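Local coordinates for cytochrome P450 (Rhodococcus erythropolis, PDB 3WEC), which hydroxylates the quinoline nitrogen of an aurachin precursor, a heme-dependent monooxygenase step that gives aurachin alkaloids their antibiotic activity, at residues R32-L37 / L328-R333; S176-L181 / I204-D209; Q278-P283 / R381-E386; N392-M397 / G401-S406. All blocks are in the same frame, centred on the assembly; numbering follows the deposited sequence.

Contact 1: residues R32-L37 / L328-R333; sequences RLRTEL and LASGNR
Arg-34 reaches from helix 27-36 to Ser-330 and Arg-333 on helix 328-333, and nearly the whole contact rests on this one side chain. Its CB points at the other helix but stays short of it; the first atom to touch is CG, 3.4 Å from Ser-330 OG. CD follows alongside the same hydroxyl and also lies 3.9 Å from Ser-330 O. There the chain bends (chi3 -61°), which brings one face of the guanidinium over that carbonyl oxygen. Just past the bend, NE has a weak, long ion pair with Glu-334, and CZ lies 3.7 Å from Ser-330 O. These are the A and K' helices of the P450 fold, the second following directly on strand 323-326 of the five-stranded sheet, and its Leu-328 touches the heme. NH1 donates to Ser-330 OG at 2.9 Å with an angle of 155° at the hydrogen, and the hydroxyl lies in the guanidinium plane, at its edge. Ser-330 OG in turn is bonded to Ala-50 O, so the serine passes the link on from the arginine to the backbone near strand 47-49. The last atom, NH2, comes 3.6 Å from Arg-333 CB, the aliphatic root of a side chain whose charged end leads away to a salt bridge with Asp-340 and a cation-pi contact with Tyr-27 of helix 27-36.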
loop_
_atom_site.group_PDB
_atom_site.type_symbol
_atom_site.label_atom_id
_atom_site.label_comp_id
_atom_site.label_asym_id
_atom_site.label_seq_id
_atom_site.Cartn_x
_atom_site.Cartn_y
_atom_site.Cartn_z
ATOM N N ARG A 32 -5.621 -3.795 23.338
ATOM C CA ARG A 32 -4.863 -3.454 24.556
ATOM C C ARG A 32 -4.334 -2.026 24.459
ATOM O O ARG A 32 -4.587 -1.225 25.338
ATOM C CB ARG A 32 -3.688 -4.424 24.810
ATOM C CG ARG A 32 -4.027 -5.781 25.421
ATOM C CD ARG A 32 -2.804 -6.363 26.112
ATOM N NE ARG A 32 -2.706 -5.855 27.481
ATOM C CZ ARG A 32 -1.595 -5.791 28.215
ATOM N NH1 ARG A 32 -0.431 -6.184 27.715
ATOM N NH2 ARG A 32 -1.644 -5.313 29.452
ATOM N N LEU A 33 -3.620 -1.718 23.374
ATOM C CA LEU A 33 -3.125 -0.359 23.098
ATOM C C LEU A 33 -4.157 0.779 23.223
ATOM O O LEU A 33 -3.878 1.789 23.856
ATOM C CB LEU A 33 -2.459 -0.284 21.715
ATOM C CG LEU A 33 -0.967 -0.621 21.665
ATOM C CD1 LEU A 33 -0.436 -0.532 20.238
ATOM C CD2 LEU A 33 -0.150 0.263 22.594
ATOM N N ARG A 34 -5.320 0.627 22.596
ATOM C CA ARG A 34 -6.347 1.674 22.636
ATOM C C ARG A 34 -6.974 1.874 24.032
ATOM O O ARG A 34 -7.171 3.013 24.454
ATOM C CB ARG A 34 -7.420 1.423 21.577
ATOM C CG ARG A 34 -6.894 1.441 20.147
ATOM C CD ARG A 34 -8.024 1.612 19.146
ATOM N NE ARG A 34 -8.982 0.513 19.224
ATOM C CZ ARG A 34 -8.783 -0.685 18.691
ATOM N NH1 ARG A 34 -7.670 -0.955 18.028
ATOM N NH2 ARG A 34 -9.709 -1.613 18.798
ATOM N N THR A 35 -7.279 0.787 24.752
ATOM C CA THR A 35 -7.862 0.908 26.108
ATOM C C THR A 35 -6.848 1.434 27.133
ATOM O O THR A 35 -7.218 2.206 28.033
ATOM C CB THR A 35 -8.465 -0.419 26.646
ATOM O OG1 THR A 35 -9.279 -1.034 25.648
ATOM C CG2 THR A 35 -9.326 -0.176 27.897
ATOM N N GLU A 36 -5.582 1.032 26.992
ATOM C CA GLU A 36 -4.568 1.275 28.037
ATOM C C GLU A 36 -3.467 2.292 27.694
ATOM O O GLU A 36 -3.149 3.155 28.523
ATOM C CB GLU A 36 -3.931 -0.053 28.473
ATOM C CG GLU A 36 -4.931 -1.059 29.027
ATOM C CD GLU A 36 -4.495 -2.503 28.846
ATOM O OE1 GLU A 36 -5.288 -3.295 28.282
ATOM O OE2 GLU A 36 -3.369 -2.845 29.276
ATOM N N LEU A 37 -2.907 2.187 26.478
ATOM C CA LEU A 37 -1.693 2.914 26.070
ATOM C C LEU A 37 -1.823 3.448 24.626
ATOM O O LEU A 37 -1.194 2.922 23.690
ATOM C CB LEU A 37 -0.489 1.971 26.197
ATOM C CG LEU A 37 0.978 2.407 26.144
ATOM C CD1 LEU A 37 1.423 3.136 27.411
ATOM C CD2 LEU A 37 1.839 1.174 25.899
ATOM N N LEU A 328 -2.824 2.773 11.361
ATOM C CA LEU A 328 -4.034 2.778 10.551
ATOM C C LEU A 328 -4.971 1.625 10.896
ATOM O O LEU A 328 -6.189 1.822 11.010
ATOM C CB LEU A 328 -3.641 2.700 9.078
ATOM C CG LEU A 328 -2.565 3.627 8.499
ATOM C CD1 LEU A 328 -2.416 3.282 7.033
ATOM C CD2 LEU A 328 -2.942 5.097 8.618
ATOM N N ALA A 329 -4.395 0.426 11.080
ATOM C CA ALA A 329 -5.139 -0.801 11.336
ATOM C C ALA A 329 -5.891 -0.730 12.686
ATOM O O ALA A 329 -7.057 -1.144 12.773
ATOM C CB ALA A 329 -4.209 -2.011 11.283
ATOM N N SER A 330 -5.226 -0.185 13.705
ATOM C CA SER A 330 -5.820 0.060 15.019
ATOM C C SER A 330 -6.963 1.102 14.994
ATOM O O SER A 330 -8.088 0.791 15.372
ATOM C CB SER A 330 -4.732 0.484 16.000
ATOM O OG SER A 330 -5.223 0.480 17.297
ATOM N N GLY A 331 -6.673 2.312 14.528
ATOM C CA GLY A 331 -7.678 3.349 14.408
ATOM C C GLY A 331 -8.929 2.838 13.733
ATOM O O GLY A 331 -10.006 3.019 14.242
ATOM N N ASN A 332 -8.780 2.167 12.597
ATOM C CA ASN A 332 -9.916 1.624 11.853
ATOM C C ASN A 332 -10.918 0.814 12.686
ATOM O O ASN A 332 -12.140 0.883 12.432
ATOM C CB ASN A 332 -9.418 0.794 10.681
ATOM C CG ASN A 332 -8.869 1.659 9.541
ATOM O OD1 ASN A 332 -9.015 2.886 9.545
ATOM N ND2 ASN A 332 -8.200 1.024 8.583
ATOM N N ARG A 333 -10.402 0.037 13.656
ATOM C CA ARG A 333 -11.230 -0.854 14.455
ATOM C C ARG A 333 -12.195 -0.055 15.348
ATOM O O ARG A 333 -13.207 -0.578 15.814
ATOM C CB ARG A 333 -10.391 -1.887 15.247
ATOM C CG ARG A 333 -9.701 -2.953 14.393
ATOM C CD ARG A 333 -10.665 -3.577 13.387
ATOM N NE ARG A 333 -10.073 -4.662 12.588
ATOM C CZ ARG A 333 -10.057 -5.933 12.992
ATOM N NH1 ARG A 333 -10.581 -6.266 14.178
ATOM N NH2 ARG A 333 -9.522 -6.868 12.229
#

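Contact 2: residues S176-L181 / I204-D209; sequences SEWSNL and IEESID
Glu-206 and Ser-207, neighbours on helix 194-216, receive the indole of Trp-178 from helix 172-182. In Glu-206 the side chain crosses the indole at about a right angle, CB lying 3.6 Å from Trp-178 NE1. The chain then runs on fully extended, and its carboxylate meets the indole edge, where OE1 lies in the ring plane and accepts a weak bond from Trp-178 NE1. That bond is long, 3.4 Å from NE1 to OE1, but nearly straight at 167°; the carboxylate plane stands 76° from that of the ring. The main chain of the glutamate adds a second contact, because Glu-206 O sits over one indole face near the rim, 3.7 Å from Trp-178 CZ2. Ser-207 continues across this same face. Its CA makes a CH-pi contact with the six-membered ring, 4.3 Å from the centroid and almost on the normal, while its CB lies 4.0 Å from Trp-178 CD2. The hydroxyl, placed between the backbone N and the carbonyl carbon (chi1 62°), is turned back to bond Ala-203 O one helical turn earlier. One turn past Glu-206, Tyr-210 adds its own ring to the indole's surroundings. The two segments belong to the F and G helices of the P450 fold, which pack here against the long helix 240-271, Ser-207 and Ile-208 resting on Leu-248 and Ser-179 on Thr-251.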
loop_
_atom_site.group_PDB
_atom_site.type_symbol
_atom_site.label_atom_id
_atom_site.label_comp_id
_atom_site.label_asym_id
_atom_site.label_seq_id
_atom_site.Cartn_x
_atom_site.Cartn_y
_atom_site.Cartn_z
ATOM N N SER A 176 7.231 -7.035 -15.755
ATOM C CA SER A 176 6.702 -7.964 -14.786
ATOM C C SER A 176 7.832 -8.542 -13.925
ATOM O O SER A 176 7.659 -8.746 -12.734
ATOM C CB SER A 176 5.932 -9.076 -15.505
ATOM O OG SER A 176 5.627 -10.105 -14.606
ATOM N N GLU A 177 8.996 -8.798 -14.507
ATOM C CA GLU A 177 10.145 -9.221 -13.681
ATOM C C GLU A 177 10.639 -8.131 -12.713
ATOM O O GLU A 177 10.695 -8.337 -11.483
ATOM C CB GLU A 177 11.299 -9.699 -14.544
ATOM C CG GLU A 177 11.249 -11.203 -14.841
ATOM C CD GLU A 177 12.396 -11.613 -15.729
ATOM O OE1 GLU A 177 13.052 -10.694 -16.313
ATOM O OE2 GLU A 177 12.643 -12.845 -15.858
ATOM N N TRP A 178 10.966 -6.959 -13.251
ATOM C CA TRP A 178 11.222 -5.793 -12.384
ATOM C C TRP A 178 10.171 -5.669 -11.290
ATOM O O TRP A 178 10.472 -5.393 -10.106
ATOM C CB TRP A 178 11.347 -4.495 -13.206
ATOM C CG TRP A 178 12.559 -4.428 -14.109
ATOM C CD1 TRP A 178 13.835 -4.939 -13.865
ATOM C CD2 TRP A 178 12.665 -3.794 -15.439
ATOM N NE1 TRP A 178 14.668 -4.702 -14.915
ATOM C CE2 TRP A 178 14.040 -4.009 -15.884
ATOM C CE3 TRP A 178 11.792 -3.081 -16.260
ATOM C CZ2 TRP A 178 14.504 -3.544 -17.114
ATOM C CZ3 TRP A 178 12.263 -2.623 -17.496
ATOM C CH2 TRP A 178 13.595 -2.839 -17.910
ATOM N N SER A 179 8.919 -5.868 -11.659
ATOM C CA SER A 179 7.820 -5.448 -10.729
ATOM C C SER A 179 7.818 -6.410 -9.561
ATOM O O SER A 179 7.540 -6.064 -8.429
ATOM C CB SER A 179 6.468 -5.453 -11.433
ATOM O OG SER A 179 6.453 -4.389 -12.359
ATOM N N ASN A 180 8.256 -7.609 -9.853
ATOM C CA ASN A 180 8.416 -8.601 -8.849
ATOM C C ASN A 180 9.571 -8.326 -7.843
ATOM O O ASN A 180 9.383 -8.442 -6.636
ATOM C CB ASN A 180 8.645 -9.900 -9.612
ATOM C CG ASN A 180 8.607 -11.072 -8.731
ATOM O OD1 ASN A 180 7.524 -11.643 -8.492
ATOM N ND2 ASN A 180 9.774 -11.475 -8.236
ATOM N N LEU A 181 10.797 -8.075 -8.335
ATOM C CA LEU A 181 11.922 -7.675 -7.494
ATOM C C LEU A 181 11.594 -6.364 -6.737
ATOM O O LEU A 181 11.971 -6.167 -5.575
ATOM C CB LEU A 181 13.113 -7.402 -8.383
ATOM C CG LEU A 181 13.962 -8.617 -8.904
ATOM C CD1 LEU A 181 13.850 -9.771 -7.948
ATOM C CD2 LEU A 181 13.615 -8.973 -10.342
ATOM N N ILE A 204 15.900 -1.766 -9.067
ATOM C CA ILE A 204 15.641 -0.365 -8.928
ATOM C C ILE A 204 16.391 0.402 -10.010
ATOM O O ILE A 204 15.812 1.313 -10.644
ATOM C CB ILE A 204 15.943 0.174 -7.496
ATOM C CG1 ILE A 204 14.956 -0.429 -6.473
ATOM C CG2 ILE A 204 15.929 1.720 -7.445
ATOM C CD1 ILE A 204 15.471 -0.332 -5.045
ATOM N N GLU A 205 17.652 0.042 -10.230
ATOM C CA GLU A 205 18.516 0.781 -11.163
ATOM C C GLU A 205 18.085 0.581 -12.620
ATOM O O GLU A 205 17.894 1.573 -13.352
ATOM C CB GLU A 205 20.007 0.418 -10.968
ATOM C CG GLU A 205 20.553 0.698 -9.563
ATOM C CD GLU A 205 22.065 0.476 -9.432
ATOM O OE1 GLU A 205 22.786 1.492 -9.253
ATOM O OE2 GLU A 205 22.551 -0.692 -9.515
ATOM N N GLU A 206 17.907 -0.692 -13.009
ATOM C CA GLU A 206 17.480 -1.061 -14.363
ATOM C C GLU A 206 16.094 -0.539 -14.781
ATOM O O GLU A 206 15.876 -0.318 -15.968
ATOM C CB GLU A 206 17.563 -2.578 -14.580
ATOM C CG GLU A 206 18.927 -3.161 -14.223
ATOM C CD GLU A 206 19.036 -4.685 -14.365
ATOM O OE1 GLU A 206 18.048 -5.351 -14.713
ATOM O OE2 GLU A 206 20.135 -5.224 -14.131
ATOM N N SER A 207 15.171 -0.344 -13.832
ATOM C CA SER A 207 13.815 0.077 -14.164
ATOM C C SER A 207 13.742 1.614 -14.204
ATOM O O SER A 207 12.958 2.214 -14.961
ATOM C CB SER A 207 12.776 -0.502 -13.168
ATOM O OG SER A 207 13.017 -0.032 -11.860
ATOM N N ILE A 208 14.591 2.249 -13.408
ATOM C CA ILE A 208 14.819 3.662 -13.552
ATOM C C ILE A 208 15.537 3.981 -14.891
ATOM O O ILE A 208 15.157 4.957 -15.566
ATOM C CB ILE A 208 15.556 4.250 -12.321
ATOM C CG1 ILE A 208 14.552 4.424 -11.172
ATOM C CG2 ILE A 208 16.228 5.595 -12.674
ATOM C CD1 ILE A 208 15.220 4.738 -9.848
ATOM N N ASP A 209 16.549 3.186 -15.261
ATOM C CA ASP A 209 17.243 3.369 -16.562
ATOM C C ASP A 209 16.240 3.283 -17.713
ATOM O O ASP A 209 16.112 4.206 -18.556
ATOM C CB ASP A 209 18.352 2.313 -16.788
ATOM C CG ASP A 209 19.752 2.912 -16.768
ATOM O OD1 ASP A 209 20.187 3.398 -15.695
ATOM O OD2 ASP A 209 20.417 2.904 -17.837
#

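Contact 3: residues Q278-P283 / R381-E386; sequences QVRANP and RYRSIE
Arg-280 and Arg-383 bring two like charges together at the surface, Arg-280 NH2 lying 3.0 Å from Arg-383 NH1. Both atoms are donors, so no hydrogen bond joins them, and the proximity is probably unfavourable unless solvent or counter-charges screen it. The guanidinium planes are 84° apart: NH1 of Arg-383 comes in over a face of the Arg-280 group, whereas NH2 of Arg-280 lies at the edge of the other. Arg-280 gets there by leaving the helix with CG anti to the backbone nitrogen (chi1 -178°) and bending at chi3, while Arg-383 is folded at both chi2 and chi3.

Contacts of side chain with backbone make up the rest of the interface. Arg-280 CD touches Tyr-382 O at 3.8 Å, and its NH1 stands 3.5 Å from Arg-383 O. No hydrogen bond crosses between the two segments.

Polar and ring contacts hold the second segment internally. The aliphatic part of Arg-381 lies over the ring of Tyr-382, with CG 3.6 Å above the plane and near its centre, and Arg-381 NE makes a weak bond to Tyr-382 OH. That hydroxyl is also bonded to Val-139 O, and Arg-381 has a salt bridge to Glu-143, which ties the end of helix 364-381 to the region of helix 128-141.

The contact joins the end of the J helix, 273-281, to the passage from the L helix, 364-381, into strand 384-387, which pairs antiparallel with strand 407-410, a C-terminal arrangement characteristic of the P450 fold.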
loop_
_atom_site.group_PDB
_atom_site.type_symbol
_atom_site.label_atom_id
_atom_site.label_comp_id
_atom_site.label_asym_id
_atom_site.label_seq_id
_atom_site.Cartn_x
_atom_site.Cartn_y
_atom_site.Cartn_z
ATOM N N GLN A 278 -24.220 -11.909 1.333
ATOM C CA GLN A 278 -24.780 -10.555 1.193
ATOM C C GLN A 278 -24.361 -9.867 -0.111
ATOM O O GLN A 278 -25.202 -9.276 -0.787
ATOM C CB GLN A 278 -24.340 -9.673 2.367
ATOM C CG GLN A 278 -24.681 -10.220 3.743
ATOM C CD GLN A 278 -25.972 -9.654 4.303
ATOM O OE1 GLN A 278 -27.062 -9.850 3.749
ATOM N NE2 GLN A 278 -25.855 -8.949 5.423
ATOM N N VAL A 279 -23.068 -9.940 -0.449
ATOM C CA VAL A 279 -22.541 -9.299 -1.659
ATOM C C VAL A 279 -23.130 -9.900 -2.962
ATOM O O VAL A 279 -23.645 -9.160 -3.873
ATOM C CB VAL A 279 -20.989 -9.278 -1.694
ATOM C CG1 VAL A 279 -20.474 -8.740 -3.023
ATOM C CG2 VAL A 279 -20.432 -8.463 -0.533
ATOM N N ARG A 280 -22.957 -11.229 -3.122
ATOM C CA ARG A 280 -23.513 -11.969 -4.272
ATOM C C ARG A 280 -25.045 -11.772 -4.440
ATOM O O ARG A 280 -25.565 -11.745 -5.581
ATOM C CB ARG A 280 -23.151 -13.486 -4.233
ATOM C CG ARG A 280 -23.677 -14.268 -5.452
ATOM C CD ARG A 280 -23.514 -15.783 -5.347
ATOM N NE ARG A 280 -24.467 -16.375 -4.405
ATOM C CZ ARG A 280 -24.249 -16.468 -3.095
ATOM N NH1 ARG A 280 -23.106 -16.012 -2.574
ATOM N NH2 ARG A 280 -25.165 -17.000 -2.304
ATOM N N ALA A 281 -25.747 -11.621 -3.309
ATOM C CA ALA A 281 -27.185 -11.331 -3.323
ATOM C C ALA A 281 -27.543 -9.837 -3.390
ATOM O O ALA A 281 -28.624 -9.505 -3.858
ATOM C CB ALA A 281 -27.898 -12.007 -2.149
ATOM N N ASN A 282 -26.658 -8.951 -2.928
ATOM C CA ASN A 282 -26.901 -7.495 -2.974
ATOM C C ASN A 282 -25.745 -6.731 -3.603
ATOM O O ASN A 282 -24.918 -6.164 -2.884
ATOM C CB ASN A 282 -27.122 -6.914 -1.575
ATOM C CG ASN A 282 -28.022 -7.766 -0.718
ATOM O OD1 ASN A 282 -29.108 -8.139 -1.131
ATOM N ND2 ASN A 282 -27.567 -8.071 0.498
ATOM N N PRO A 283 -25.695 -6.680 -4.942
ATOM C CA PRO A 283 -24.520 -6.132 -5.650
ATOM C C PRO A 283 -24.346 -4.618 -5.555
ATOM O O PRO A 283 -23.267 -4.117 -5.877
ATOM C CB PRO A 283 -24.733 -6.550 -7.108
ATOM C CG PRO A 283 -26.106 -7.167 -7.183
ATOM C CD PRO A 283 -26.787 -7.064 -5.850
ATOM N N ARG A 381 -19.173 -15.103 -10.017
ATOM C CA ARG A 381 -18.669 -16.424 -10.396
ATOM C C ARG A 381 -18.829 -17.545 -9.324
ATOM O O ARG A 381 -19.081 -18.704 -9.665
ATOM C CB ARG A 381 -17.189 -16.289 -10.779
ATOM C CG ARG A 381 -16.653 -17.538 -11.440
ATOM C CD ARG A 381 -15.361 -17.346 -12.234
ATOM N NE ARG A 381 -15.180 -18.605 -12.938
ATOM C CZ ARG A 381 -15.742 -18.890 -14.119
ATOM N NH1 ARG A 381 -16.435 -17.965 -14.780
ATOM N NH2 ARG A 381 -15.565 -20.084 -14.653
ATOM N N TYR A 382 -18.672 -17.205 -8.044
ATOM C CA TYR A 382 -18.533 -18.224 -6.986
ATOM C C TYR A 382 -19.561 -18.072 -5.870
ATOM O O TYR A 382 -19.882 -16.960 -5.450
ATOM C CB TYR A 382 -17.085 -18.235 -6.398
ATOM C CG TYR A 382 -15.989 -18.484 -7.431
ATOM C CD1 TYR A 382 -15.968 -19.671 -8.162
ATOM C CD2 TYR A 382 -14.982 -17.535 -7.684
ATOM C CE1 TYR A 382 -14.997 -19.917 -9.111
ATOM C CE2 TYR A 382 -13.990 -17.771 -8.647
ATOM C CZ TYR A 382 -14.019 -18.976 -9.359
ATOM O OH TYR A 382 -13.089 -19.294 -10.313
ATOM N N ARG A 383 -20.089 -19.198 -5.403
ATOM C CA ARG A 383 -21.028 -19.197 -4.264
ATOM C C ARG A 383 -20.301 -19.179 -2.902
ATOM O O ARG A 383 -20.802 -18.590 -1.938
ATOM C CB ARG A 383 -22.057 -20.348 -4.339
ATOM C CG ARG A 383 -21.705 -21.640 -3.586
ATOM C CD ARG A 383 -22.877 -22.263 -2.803
ATOM N NE ARG A 383 -24.168 -22.016 -3.441
ATOM C CZ ARG A 383 -24.910 -20.924 -3.253
ATOM N NH1 ARG A 383 -24.510 -19.964 -2.430
ATOM N NH2 ARG A 383 -26.060 -20.783 -3.894
ATOM N N SER A 384 -19.136 -19.824 -2.833
ATOM C CA SER A 384 -18.356 -19.879 -1.598
ATOM C C SER A 384 -16.857 -19.802 -1.900
ATOM O O SER A 384 -16.391 -20.189 -2.989
ATOM C CB SER A 384 -18.677 -21.149 -0.810
ATOM O OG SER A 384 -18.084 -22.274 -1.425
ATOM N N ILE A 385 -16.117 -19.245 -0.950
ATOM C CA ILE A 385 -14.663 -19.327 -0.973
ATOM C C ILE A 385 -14.196 -19.738 0.421
ATOM O O ILE A 385 -14.728 -19.289 1.432
ATOM C CB ILE A 385 -13.964 -18.041 -1.521
ATOM C CG1 ILE A 385 -13.022 -17.399 -0.504
ATOM C CG2 ILE A 385 -14.944 -17.043 -2.132
ATOM C CD1 ILE A 385 -11.567 -17.735 -0.773
ATOM N N GLU A 386 -13.239 -20.647 0.460
ATOM C CA GLU A 386 -12.624 -21.027 1.721
ATOM C C GLU A 386 -11.110 -21.154 1.589
ATOM O O GLU A 386 -10.602 -21.842 0.700
ATOM C CB GLU A 386 -13.240 -22.307 2.250
ATOM C CG GLU A 386 -13.466 -23.343 1.172
ATOM C CD GLU A 386 -14.761 -24.118 1.347
ATOM O OE1 GLU A 386 -14.793 -25.040 2.187
ATOM O OE2 GLU A 386 -15.740 -23.815 0.614
#

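Contact 4: residues N392-M397 / G401-S406; sequences NYKPGM and GPETLS
Tyr-393 turns the CD1 side of its ring to the backbone of Gly-401 and Pro-402. CD1 is 3.4 Å from Gly-401 O, which approaches the ring obliquely, while Gly-401 N lies at the ring edge in its plane. Farther along the same side, Tyr-393 CE1 meets Pro-402 CD at 4.4 Å. Beyond this pair, the ring has a cation-pi partner in Arg-400 and Pro-402 rests on Ile-267 of helix 240-271.

Lys-394 runs extended alongside residues 402-403: CG is 3.8 Å from Glu-403 CA and CD 4.0 Å from Pro-402 O. Between the two segments the backbones form a single antiparallel bridge, with Tyr-393 and Pro-402 as its non-hydrogen-bonded pair. Glu-403 N donates to Asn-392 O (2.8 Å, 173°) and Lys-394 N to Gly-401 O (2.9 Å). A water also joins the two segments, donating to Lys-394 O and accepting from Gly-401 N. This is the base of a loop whose tip, in P450s, commonly forms the last substrate recognition site, and here Met-397 touches the bound aurachin intermediate.

Glu-403 crosses Pro-395 obliquely. Its CG is anti to the main-chain nitrogen (chi1 171°), and the bend at chi2 brings OE2 to 3.8 Å from Pro-395 CD. Lys-394 does not pair with it, since NZ is 6.5 Å from Glu-403 OE2; the ammonium instead makes a salt bridge with Glu-154.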
loop_
_atom_site.group_PDB
_atom_site.type_symbol
_atom_site.label_atom_id
_atom_site.label_comp_id
_atom_site.label_asym_id
_atom_site.label_seq_id
_atom_site.Cartn_x
_atom_site.Cartn_y
_atom_site.Cartn_z
ATOM N N ASN A 392 0.089 -18.178 6.779
ATOM C CA ASN A 392 1.425 -17.612 6.837
ATOM C C ASN A 392 1.457 -16.237 6.169
ATOM O O ASN A 392 1.107 -16.099 5.001
ATOM C CB ASN A 392 2.408 -18.561 6.141
ATOM C CG ASN A 392 2.560 -19.881 6.884
ATOM O OD1 ASN A 392 2.797 -19.895 8.101
ATOM N ND2 ASN A 392 2.434 -20.994 6.162
ATOM N N TYR A 393 1.883 -15.238 6.933
ATOM C CA TYR A 393 1.971 -13.865 6.494
ATOM C C TYR A 393 3.374 -13.483 6.036
ATOM O O TYR A 393 4.349 -13.997 6.551
ATOM C CB TYR A 393 1.498 -12.943 7.617
ATOM C CG TYR A 393 0.022 -13.020 7.783
ATOM C CD1 TYR A 393 -0.807 -12.157 7.069
ATOM C CD2 TYR A 393 -0.571 -13.953 8.637
ATOM C CE1 TYR A 393 -2.186 -12.227 7.195
ATOM C CE2 TYR A 393 -1.957 -14.020 8.774
ATOM C CZ TYR A 393 -2.758 -13.151 8.036
ATOM O OH TYR A 393 -4.137 -13.165 8.122
ATOM N N LYS A 394 3.450 -12.599 5.039
ATOM C CA LYS A 394 4.715 -12.050 4.546
ATOM C C LYS A 394 5.503 -11.382 5.688
ATOM O O LYS A 394 4.915 -10.883 6.651
ATOM C CB LYS A 394 4.476 -11.075 3.383
ATOM C CG LYS A 394 4.437 -11.747 2.008
ATOM C CD LYS A 394 3.936 -10.850 0.871
ATOM C CE LYS A 394 4.495 -11.420 -0.448
ATOM N NZ LYS A 394 3.794 -11.008 -1.706
ATOM N N PRO A 395 6.842 -11.433 5.632
ATOM C CA PRO A 395 7.508 -10.638 6.659
ATOM C C PRO A 395 7.436 -9.137 6.352
ATOM O O PRO A 395 6.962 -8.736 5.270
ATOM C CB PRO A 395 8.946 -11.180 6.635
ATOM C CG PRO A 395 8.800 -12.595 6.116
ATOM C CD PRO A 395 7.739 -12.444 5.044
ATOM N N GLY A 396 7.836 -8.320 7.316
ATOM C CA GLY A 396 8.005 -6.901 7.090
ATOM C C GLY A 396 7.449 -6.072 8.218
ATOM O O GLY A 396 6.699 -6.568 9.038
ATOM N N MET A 397 7.796 -4.793 8.244
ATOM C CA MET A 397 7.479 -3.939 9.394
ATOM C C MET A 397 6.088 -3.313 9.360
ATOM O O MET A 397 5.418 -3.281 10.383
ATOM C CB MET A 397 8.545 -2.860 9.586
ATOM C CG MET A 397 9.769 -3.360 10.330
ATOM S SD MET A 397 10.846 -2.037 10.947
ATOM C CE MET A 397 9.701 -0.624 10.902
ATOM N N GLY A 401 -0.152 -9.105 4.776
ATOM C CA GLY A 401 -0.878 -9.915 3.811
ATOM C C GLY A 401 -0.216 -11.274 3.765
ATOM O O GLY A 401 0.918 -11.415 4.198
ATOM N N PRO A 402 -0.920 -12.274 3.224
ATOM C CA PRO A 402 -0.424 -13.656 3.179
ATOM C C PRO A 402 0.723 -13.882 2.162
ATOM O O PRO A 402 0.760 -13.268 1.081
ATOM C CB PRO A 402 -1.680 -14.440 2.780
ATOM C CG PRO A 402 -2.494 -13.438 1.990
ATOM C CD PRO A 402 -2.330 -12.190 2.786
ATOM N N GLU A 403 1.626 -14.798 2.520
ATOM C CA GLU A 403 2.762 -15.187 1.679
ATOM C C GLU A 403 2.315 -16.162 0.581
ATOM O O GLU A 403 2.745 -16.045 -0.554
ATOM C CB GLU A 403 3.898 -15.812 2.573
ATOM C CG GLU A 403 5.072 -16.473 1.847
ATOM C CD GLU A 403 6.432 -16.184 2.481
ATOM O OE1 GLU A 403 7.070 -17.129 3.020
ATOM O OE2 GLU A 403 6.879 -15.003 2.421
ATOM N N THR A 404 1.505 -17.149 0.982
ATOM C CA THR A 404 0.907 -18.194 0.142
ATOM C C THR A 404 -0.583 -18.300 0.532
ATOM O O THR A 404 -0.998 -17.759 1.568
ATOM C CB THR A 404 1.566 -19.612 0.292
ATOM O OG1 THR A 404 1.296 -20.183 1.583
ATOM C CG2 THR A 404 3.074 -19.638 -0.017
ATOM N N LEU A 405 -1.393 -18.988 -0.273
ATOM C CA LEU A 405 -2.830 -19.078 0.031
ATOM C C LEU A 405 -3.463 -20.201 -0.778
ATOM O O LEU A 405 -3.367 -20.209 -2.014
ATOM C CB LEU A 405 -3.517 -17.720 -0.240
ATOM C CG LEU A 405 -4.873 -17.427 0.425
ATOM C CD1 LEU A 405 -4.781 -17.360 1.956
ATOM C CD2 LEU A 405 -5.441 -16.130 -0.131
ATOM N N SER A 406 -4.034 -21.191 -0.089
ATOM C CA SER A 406 -4.799 -22.245 -0.762
ATOM C C SER A 406 -6.260 -21.928 -0.621
ATOM O O SER A 406 -6.748 -21.771 0.492
ATOM C CB SER A 406 -4.527 -23.604 -0.139
ATOM O OG SER A 406 -3.195 -23.575 0.297
HETATM O O HOH W 1 2.990 -9.456 5.446
#

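How the contacts relate
Contact 1 is the buried one, while contacts 2, 3 and 4 are partly buried and reach the surface. Contacts 1 and 2 both join two helices, on opposite sides of the chain's centre, yet one rests on a guanidinium-hydroxyl bond and the other mainly on an indole face. Contact 3 pairs a helix end with a strand entrance and has no hydrogen bond across it; contact 4, within one loop, is built chiefly from backbone bonds. Contacts 2 and 4 each pack on helix 240-271. Contacts 3 and 4 come within about 4 Å at their nearest atoms without touching, and strands 384-387 and 407-410 connect them.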